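Local coordinates for group II chitinase (Ostrinia furnacalis, PDB 6JAY), which probably binds chitin and cleaves it internally as an endochitinase, the chain here being one glycosyl hydrolase family 18 domain of a longer protein, at residues Y198-Q203 with V211-Y216. Sequence-based numbering, arbitrary orientation.
With JUK (2-amino-1-[(furan-2-yl)methyl]-5-oxo-3-({[(2S)-oxolan-2-yl]methyl}carbamoyl)-5H-dipyrido[1,2-a:2',3'-d]pyrimidin-1-ium), chain C; NAG (2-acetamido-2-deoxy-beta-D-glucopyranose), chain B.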
ATOM      1  N   TYR A 198      -5.830  -1.994  -3.890  1.00  8.40           N
ATOM      2  CA  TYR A 198      -5.159  -1.935  -5.180  1.00 10.31           C
ATOM      3  C   TYR A 198      -4.582  -3.312  -5.451  1.00  9.40           C
ATOM      4  O   TYR A 198      -4.690  -4.226  -4.625  1.00 10.14           O
ATOM      5  CB  TYR A 198      -4.091  -0.833  -5.226  1.00  9.95           C
ATOM      6  CG  TYR A 198      -3.188  -0.764  -4.003  1.00  7.39           C
ATOM      7  CD1 TYR A 198      -2.235  -1.743  -3.758  1.00 11.56           C
ATOM      8  CD2 TYR A 198      -3.288   0.294  -3.102  1.00  9.03           C
ATOM      9  CE1 TYR A 198      -1.406  -1.672  -2.645  1.00 10.12           C
ATOM     10  CE2 TYR A 198      -2.463   0.372  -1.985  1.00 10.59           C
ATOM     11  CZ  TYR A 198      -1.529  -0.617  -1.771  1.00  9.88           C
ATOM     12  OH  TYR A 198      -0.701  -0.543  -0.675  1.00 12.41           O
ATOM     13  N   ASP A 199      -3.970  -3.458  -6.624  1.00 10.58           N
ATOM     14  CA  ASP A 199      -3.527  -4.757  -7.122  1.00 11.03           C
ATOM     15  C   ASP A 199      -4.684  -5.751  -7.222  1.00  9.62           C
ATOM     16  O   ASP A 199      -4.501  -6.957  -7.040  1.00 12.88           O
ATOM     17  CB  ASP A 199      -2.355  -5.330  -6.319  1.00 12.06           C
ATOM     18  CG  ASP A 199      -1.092  -4.507  -6.467  1.00 13.27           C
ATOM     19  OD1 ASP A 199      -1.018  -3.688  -7.413  1.00 12.97           O
ATOM     20  OD2 ASP A 199      -0.170  -4.671  -5.632  1.00 15.98           O
ATOM     21  N   TYR A 200      -5.890  -5.255  -7.516  1.00 10.47           N
ATOM     22  CA  TYR A 200      -6.989  -6.172  -7.796  1.00 11.69           C
ATOM     23  C   TYR A 200      -6.736  -6.939  -9.078  1.00 12.63           C
ATOM     24  O   TYR A 200      -7.252  -8.052  -9.252  1.00 14.36           O
ATOM     25  CB  TYR A 200      -8.292  -5.400  -7.952  1.00  9.82           C
ATOM     26  CG  TYR A 200      -8.871  -4.862  -6.674  1.00 10.30           C
ATOM     27  CD1 TYR A 200      -9.653  -5.667  -5.848  1.00 10.63           C
ATOM     28  CD2 TYR A 200      -8.641  -3.544  -6.291  1.00  9.50           C
ATOM     29  CE1 TYR A 200     -10.195  -5.175  -4.692  1.00 11.26           C
ATOM     30  CE2 TYR A 200      -9.188  -3.041  -5.133  1.00 10.42           C
ATOM     31  CZ  TYR A 200      -9.969  -3.862  -4.336  1.00  9.99           C
ATOM     32  OH  TYR A 200     -10.495  -3.348  -3.183  1.00  9.89           O
ATOM     33  N   HIS A 201      -5.957  -6.353  -9.986  1.00 10.16           N
ATOM     34  CA  HIS A 201      -5.669  -6.940 -11.285  1.00 13.09           C
ATOM     35  C   HIS A 201      -4.220  -6.682 -11.656  1.00 14.56           C
ATOM     36  O   HIS A 201      -3.610  -5.705 -11.208  1.00 13.10           O
ATOM     37  CB  HIS A 201      -6.613  -6.387 -12.351  1.00 10.87           C
ATOM     38  CG  HIS A 201      -8.037  -6.731 -12.084  1.00 13.67           C
ATOM     39  ND1 HIS A 201      -8.510  -8.022 -12.182  1.00 15.26           N
ATOM     40  CD2 HIS A 201      -9.081  -5.972 -11.677  1.00 13.10           C
ATOM     41  CE1 HIS A 201      -9.790  -8.041 -11.854  1.00 16.64           C
ATOM     42  NE2 HIS A 201     -10.160  -6.812 -11.543  1.00 14.95           N
ATOM     43  N   GLY A 202      -3.683  -7.572 -12.484  1.00 12.69           N
ATOM     44  CA  GLY A 202      -2.287  -7.530 -12.877  1.00 13.77           C
ATOM     45  C   GLY A 202      -2.019  -8.646 -13.862  1.00 14.90           C
ATOM     46  O   GLY A 202      -2.916  -9.420 -14.214  1.00 14.57           O
ATOM     47  N   GLN A 203      -0.755  -8.719 -14.301  1.00 14.59           N
ATOM     48  CA  GLN A 203      -0.339  -9.680 -15.324  1.00 15.36           C
ATOM     49  C   GLN A 203      -0.699 -11.120 -14.974  1.00 18.96           C
ATOM     50  O   GLN A 203      -0.849 -11.948 -15.884  1.00 19.07           O
ATOM     51  CB  GLN A 203       1.176  -9.581 -15.531  1.00 16.98           C
ATOM     52  CG  GLN A 203       1.983  -9.810 -14.266  1.00 19.24           C
ATOM     53  CD  GLN A 203       3.485  -9.647 -14.473  1.00 24.69           C
ATOM     54  OE1 GLN A 203       4.135  -8.861 -13.781  1.00 24.98           O
ATOM     55  NE2 GLN A 203       4.039 -10.393 -15.417  1.00 21.55           N
ATOM     56  N   VAL A 211      -5.868  -1.818 -12.020  1.00  9.87           N
ATOM     57  CA  VAL A 211      -5.147  -2.007 -10.762  1.00 10.95           C
ATOM     58  C   VAL A 211      -6.039  -1.786  -9.544  1.00  9.99           C
ATOM     59  O   VAL A 211      -5.869  -2.456  -8.518  1.00 10.16           O
ATOM     60  CB  VAL A 211      -3.871  -1.123 -10.724  1.00  9.99           C
ATOM     61  CG1 VAL A 211      -4.205   0.373 -10.889  1.00 10.44           C
ATOM     62  CG2 VAL A 211      -3.037  -1.370  -9.435  1.00  9.70           C
ATOM     63  N   ALA A 212      -6.987  -0.847  -9.616  1.00  9.70           N
ATOM     64  CA  ALA A 212      -7.680  -0.377  -8.414  1.00  9.21           C
ATOM     65  C   ALA A 212      -9.049   0.206  -8.741  1.00  9.07           C
ATOM     66  O   ALA A 212      -9.304   1.389  -8.518  1.00 10.02           O
ATOM     67  CB  ALA A 212      -6.819   0.644  -7.672  1.00  9.50           C
ATOM     68  N   PRO A 213      -9.985  -0.626  -9.189  1.00  9.82           N
ATOM     69  CA  PRO A 213     -11.346  -0.127  -9.431  1.00 11.58           C
ATOM     70  C   PRO A 213     -11.997   0.346  -8.139  1.00 11.86           C
ATOM     71  O   PRO A 213     -11.795  -0.242  -7.072  1.00 11.58           O
ATOM     72  CB  PRO A 213     -12.093  -1.358  -9.956  1.00 13.80           C
ATOM     73  CG  PRO A 213     -11.092  -2.452 -10.111  1.00 12.29           C
ATOM     74  CD  PRO A 213      -9.900  -2.091  -9.269  1.00 11.97           C
ATOM     75  N   LEU A 214     -12.797   1.413  -8.243  1.00 10.72           N
ATOM     76  CA  LEU A 214     -13.580   1.903  -7.116  1.00  9.76           C
ATOM     77  C   LEU A 214     -14.914   1.177  -7.008  1.00 13.41           C
ATOM     78  O   LEU A 214     -15.264   0.684  -5.934  1.00 12.74           O
ATOM     79  CB  LEU A 214     -13.797   3.418  -7.223  1.00 10.71           C
ATOM     80  CG  LEU A 214     -14.688   4.059  -6.150  1.00 12.56           C
ATOM     81  CD1 LEU A 214     -14.145   3.802  -4.739  1.00 12.62           C
ATOM     82  CD2 LEU A 214     -14.830   5.554  -6.407  1.00 13.97           C
ATOM     83  N   TYR A 215     -15.651   1.083  -8.115  1.00 12.79           N
ATOM     84  CA  TYR A 215     -16.973   0.474  -8.132  1.00 12.47           C
ATOM     85  C   TYR A 215     -17.004  -0.697  -9.099  1.00 14.44           C
ATOM     86  O   TYR A 215     -16.198  -0.792 -10.030  1.00 15.80           O
ATOM     87  CB  TYR A 215     -18.054   1.485  -8.537  1.00 15.30           C
ATOM     88  CG  TYR A 215     -18.260   2.595  -7.531  1.00 14.80           C
ATOM     89  CD1 TYR A 215     -18.624   2.312  -6.222  1.00 16.91           C
ATOM     90  CD2 TYR A 215     -18.093   3.928  -7.885  1.00 16.30           C
ATOM     91  CE1 TYR A 215     -18.808   3.316  -5.295  1.00 18.56           C
ATOM     92  CE2 TYR A 215     -18.274   4.945  -6.954  1.00 18.51           C
ATOM     93  CZ  TYR A 215     -18.635   4.626  -5.658  1.00 20.38           C
ATOM     94  OH  TYR A 215     -18.835   5.616  -4.724  1.00 25.39           O
ATOM     95  N   TYR A 216     -17.967  -1.587  -8.860  1.00 14.43           N
ATOM     96  CA  TYR A 216     -18.229  -2.710  -9.745  1.00 14.74           C
ATOM     97  C   TYR A 216     -18.423  -2.233 -11.179  1.00 16.10           C
ATOM     98  O   TYR A 216     -19.025  -1.184 -11.427  1.00 18.60           O
ATOM     99  CB  TYR A 216     -19.513  -3.405  -9.277  1.00 16.85           C
ATOM    100  CG  TYR A 216     -19.949  -4.579 -10.128  1.00 18.30           C
ATOM    101  CD1 TYR A 216     -19.241  -5.772 -10.108  1.00 16.77           C
ATOM    102  CD2 TYR A 216     -21.085  -4.503 -10.926  1.00 22.01           C
ATOM    103  CE1 TYR A 216     -19.635  -6.855 -10.871  1.00 18.54           C
ATOM    104  CE2 TYR A 216     -21.488  -5.584 -11.698  1.00 19.55           C
ATOM    105  CZ  TYR A 216     -20.761  -6.755 -11.664  1.00 23.23           C
ATOM    106  OH  TYR A 216     -21.156  -7.836 -12.426  1.00 24.27           O
TER
HETATM  107  C1  JUK C2102       7.185  -3.696  -5.877  0.55 47.84           C
HETATM  108  C10 JUK C2102       4.170 -11.258  -8.080  0.96 37.81           C
HETATM  109  C11 JUK C2102       4.556  -6.780  -5.473  0.93 38.21           C
HETATM  110  C12 JUK C2102       2.375  -8.056  -5.768  0.97 30.38           C
HETATM  111  C13 JUK C2102       3.773  -8.013  -6.090  1.00 33.52           C
HETATM  112  C14 JUK C2102       4.309  -9.099  -6.838  0.35 42.04           C
HETATM  113  C15 JUK C2102       0.168  -9.232  -5.983  0.91 25.05           C
HETATM  114  C16 JUK C2102       1.580  -9.147  -6.249  0.86 27.80           C
HETATM  115  C17 JUK C2102       2.173 -10.168  -7.002  1.00 28.33           C
HETATM  116  C18 JUK C2102      -1.912 -10.336  -6.178  0.85 25.61           C
HETATM  117  C19 JUK C2102       0.004 -11.228  -7.148  0.90 24.90           C
HETATM  118  C2  JUK C2102       8.259  -2.496  -5.975  1.00 23.82           C
HETATM  119  C20 JUK C2102      -0.768 -12.360  -7.655  0.99 27.05           C
HETATM  120  C21 JUK C2102      -2.156 -12.432  -7.383  1.00 26.55           C
HETATM  121  C22 JUK C2102      -2.731 -11.412  -6.641  0.63 27.54           C
HETATM  122  C3  JUK C2102       8.677  -2.462  -7.251  1.00 29.29           C
HETATM  123  C4  JUK C2102       7.381  -4.422  -6.966  1.00 34.44           C
HETATM  124  C5  JUK C2102       6.320  -5.546  -7.259  0.84 50.72           C
HETATM  125  C6  JUK C2102       3.159 -11.492 -10.427  1.00 39.07           C
HETATM  126  C7  JUK C2102       3.711 -11.261 -11.769  0.79 43.69           C
HETATM  127  C8  JUK C2102       5.012 -10.836 -11.585  0.66 51.87           C
HETATM  128  C9  JUK C2102       4.196 -11.163  -9.604  0.66 44.10           C
HETATM  129  N1  JUK C2102       5.620  -5.784  -5.992  0.58 54.21           N
HETATM  130  N2  JUK C2102       5.678  -9.093  -7.141  0.61 43.86           N
HETATM  131  N3  JUK C2102       3.534 -10.121  -7.294  0.52 32.08           N
HETATM  132  N4  JUK C2102       1.384 -11.185  -7.434  0.92 27.10           N
HETATM  133  N5  JUK C2102      -0.573 -10.299  -6.460  0.62 24.40           N
HETATM  134  O1  JUK C2102      -0.457  -8.221  -5.232  0.42 30.29           O
HETATM  135  O2  JUK C2102       7.675  -3.332  -8.029  0.95 30.74           O
HETATM  136  O3  JUK C2102       5.266 -10.801 -10.313  0.72 54.24           O
HETATM  137  O4  JUK C2102       4.244  -6.581  -4.308  0.33 42.08           O
HETATM  138  C1  NAG B2101     -21.056  -0.050  -2.946  1.00 24.72           C
HETATM  139  C2  NAG B2101     -22.143  -0.009  -4.025  1.00 27.12           C
HETATM  140  C3  NAG B2101     -23.531  -0.050  -3.389  1.00 36.87           C
HETATM  141  C4  NAG B2101     -23.647  -1.231  -2.436  1.00 36.61           C
HETATM  142  C5  NAG B2101     -22.515  -1.180  -1.416  1.00 34.06           C
HETATM  143  C6  NAG B2101     -22.509  -2.357  -0.468  1.00 34.89           C
HETATM  144  C7  NAG B2101     -22.025   1.141  -6.195  1.00 28.59           C
HETATM  145  C8  NAG B2101     -22.211  -0.210  -6.815  1.00 32.39           C
HETATM  146  N2  NAG B2101     -22.001   1.175  -4.858  1.00 28.91           N
HETATM  147  O3  NAG B2101     -24.511  -0.155  -4.416  1.00 38.67           O
HETATM  148  O4  NAG B2101     -24.900  -1.199  -1.762  1.00 45.96           O
HETATM  149  O5  NAG B2101     -21.255  -1.186  -2.102  1.00 29.64           O
HETATM  150  O6  NAG B2101     -21.786  -3.463  -0.995  1.00 35.42           O
HETATM  151  O7  NAG B2101     -21.906   2.156  -6.872  1.00 39.37           O
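Tyr-198 and Ala-212 bring their CA atoms to 4.4 Å, and Asp-199 stands similarly close to Val-211, where two parts of one loop of the family 18 TIM barrel meet between strand 192-195 and helix 227-236. Neither segment is a regular strand. A single backbone hydrogen bond joins them: Tyr-200 N donates to Val-211 O at 3.0 Å, with 150° at the hydrogen and the donor tilted 32° from the carbonyl plane. Asp-199 N lies 2.9 Å from Val-211 O, but at an angle too poor for a bond; Tyr-198 CA adds a CA-H...O contact.

Side chains meet beside this carbonyl. Tyr-200, with CG anti to its carbonyl carbon (chi1 -73°), directs its ring past Pro-213, whose CD comes obliquely to within 3.5 Å of Tyr-200 CD2. Val-211 O and Ala-212 CA lie at the ring's edge, near its plane, while the phenol OH is hydrogen-bonded to Thr-230. Further along, Pro-213 CG sits at the edge of the His-201 imidazole, whose ND1 bonds Asp-205. Nearer the start of each segment, the CB atoms of Tyr-198 and Ala-212 touch at 4.0 Å, and both side chains also rest on Pro-249 of strand 244-257.

Asp-199 links the contact to the ligand-binding cleft. Its OD1 accepts a hydrogen bond from Gln-253 NE2 and shares another with Tyr-251 OH, which should limit rotation of the carboxylate, while OD2 lies 3.6 Å from O1 of the bound heterocycle JUK. Val-211 CG2, anti to its backbone N, packs 3.7 Å from Asp-199 OD1.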